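Local coordinates for conserved protein (Methanosarcina mazei, PDB 2NR4), which is of unknown function but binds flavin mononucleotide as a flavoprotein of the DUF447 family, at the interface of chains A and B. Coordinates in Å, arbitrary orientation; residue numbers count along the deposited sequence, not the author numbering. Chains: chain A/B, Conserved hypothetical protein.

The interface of chains A and B. Residues chain A 196-198, 201; chain B 28-29, 52.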
ATOM      1  N   GLY A 196      -2.512  -9.274   7.842  1.00 23.76           N
ATOM      2  CA  GLY A 196      -1.282  -8.608   8.266  1.00 24.69           C
ATOM      3  C   GLY A 196      -0.280  -9.589   8.822  1.00 25.07           C
ATOM      4  O   GLY A 196      -0.612 -10.756   9.023  1.00 26.30           O
ATOM      5  N   GLY A 197       0.928  -9.114   9.024  1.00 26.81           N
ATOM      6  CA  GLY A 197       1.941  -9.769   9.841  1.00 27.92           C
ATOM      7  C   GLY A 197       1.888  -9.307  11.273  1.00 29.39           C
ATOM      8  O   GLY A 197       0.915  -8.633  11.692  1.00 28.03           O
ATOM      9  N   ASP A 198       2.938  -9.665  12.023  1.00 30.38           N
ATOM     10  CA  ASP A 198       3.107  -9.215  13.416  1.00 31.68           C
ATOM     11  C   ASP A 198       3.004  -7.697  13.604  1.00 31.17           C
ATOM     12  O   ASP A 198       2.392  -7.240  14.572  1.00 31.64           O
ATOM     13  CB  ASP A 198       4.444  -9.695  14.001  1.00 32.52           C
ATOM     14  CG  ASP A 198       4.453 -11.181  14.290  1.00 37.53           C
ATOM     15  OD1 ASP A 198       3.358 -11.773  14.290  1.00 44.01           O
ATOM     16  OD2 ASP A 198       5.547 -11.763  14.510  1.00 44.04           O
ATOM     17  N   LYS A 201      -0.599  -6.549  13.473  1.00 30.25           N
ATOM     18  CA  LYS A 201      -1.361  -7.012  14.618  1.00 32.02           C
ATOM     19  C   LYS A 201      -1.008  -6.187  15.859  1.00 30.10           C
ATOM     20  O   LYS A 201      -1.908  -5.831  16.615  1.00 31.52           O
ATOM     21  CB  LYS A 201      -1.228  -8.529  14.803  1.00 31.43           C
ATOM     22  CG  LYS A 201      -1.846  -9.342  13.631  1.00 34.72           C
ATOM     23  CD  LYS A 201      -1.514 -10.853  13.800  1.00 36.11           C
ATOM     24  CE  LYS A 201      -1.824 -11.664  12.542  1.00 39.32           C
ATOM     25  NZ  LYS A 201      -1.291 -13.067  12.655  1.00 44.03           N
TER
ATOM     26  N   GLU B  28       5.703 -11.684   5.142  1.00 30.94           N
ATOM     27  CA  GLU B  28       4.843 -12.108   6.218  1.00 31.04           C
ATOM     28  C   GLU B  28       3.416 -11.618   5.977  1.00 29.60           C
ATOM     29  O   GLU B  28       3.231 -10.464   5.562  1.00 30.92           O
ATOM     30  CB  GLU B  28       5.389 -11.522   7.519  1.00 30.92           C
ATOM     31  CG  GLU B  28       4.658 -11.987   8.768  1.00 34.51           C
ATOM     32  CD  GLU B  28       5.100 -11.232  10.034  1.00 33.94           C
ATOM     33  OE1 GLU B  28       6.044 -10.397   9.975  1.00 38.17           O
ATOM     34  OE2 GLU B  28       4.489 -11.474  11.100  1.00 40.28           O
ATOM     35  N   GLY B  29       2.436 -12.493   6.218  1.00 27.41           N
ATOM     36  CA  GLY B  29       1.019 -12.187   6.111  1.00 26.93           C
ATOM     37  C   GLY B  29       0.543 -12.583   4.722  1.00 26.73           C
ATOM     38  O   GLY B  29       1.117 -13.500   4.123  1.00 26.64           O
ATOM     39  N   LYS B  52       2.894 -17.604   6.917  1.00 38.82           N
ATOM     40  CA  LYS B  52       2.644 -17.596   8.359  1.00 40.64           C
ATOM     41  C   LYS B  52       3.706 -18.397   9.098  1.00 40.70           C
ATOM     42  O   LYS B  52       3.371 -19.206   9.930  1.00 42.42           O
ATOM     43  CB  LYS B  52       1.242 -18.140   8.691  1.00 41.30           C
ATOM     44  CG  LYS B  52      -0.006 -17.350   8.188  1.00 43.97           C
ATOM     45  CD  LYS B  52      -0.060 -15.903   8.655  1.00 46.18           C
ATOM     46  CE  LYS B  52      -1.477 -15.305   8.547  1.00 45.83           C
ATOM     47  NZ  LYS B  52      -1.502 -13.868   9.036  1.00 49.57           N
TER
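B:Glu28 reaches across to the first turn of helix 198-210 of chain A and caps its N-terminus from the neighbouring subunit. Its carboxylate oxygen OE2 accepts a hydrogen bond from the backbone N of A:Asp198, 2.6 Å away and nearly straight at 166°. The N-H comes down on OE2 from above the carboxylate plane, 57° out of it. With CG anti to the backbone N (chi1 -175°) and the rest of the chain extended, the side chain spans the gap at full length. On its way it passes A:Gly197, whose CA packs against the carboxylate carbon CD at 3.5 Å; the absence of a side chain there lets the acid lie close to the backbone. OE2 of B:Glu28 also sits over the face of the A:Asp198 carboxylate, 3.2 Å from its CG, with the two planes at right angles. Two negative charges this near would probably be unfavourable, a cost that the N-terminal end of helix 198-210 may offset. Shortening B:Glu28 to an alanine removes the carboxylate and would probably leave the A:Asp198 amide without its partner from chain B and uncover the CA of A:Gly197. The patch is one half of a two-fold pair in the deposited dimer, although the structure alone does not prove that this dimer forms in solution. Farther out, A:Lys201 NZ lies 6.2 Å from OE2 of B:Glu28, where its charge may steady the acids without touching that oxygen. B:Lys52 comes from another loop, and the bend of its chain at chi2 helps to carry NZ towards A:Gly196. The like charges of NZ of B:Lys52 and NZ of A:Lys201, 3.7 Å apart, probably disfavour this approach, for which the A:Gly196 carbonyl may compensate. The ammonium NZ of B:Lys52 ends 3.2 Å from the carbonyl O of A:Gly196.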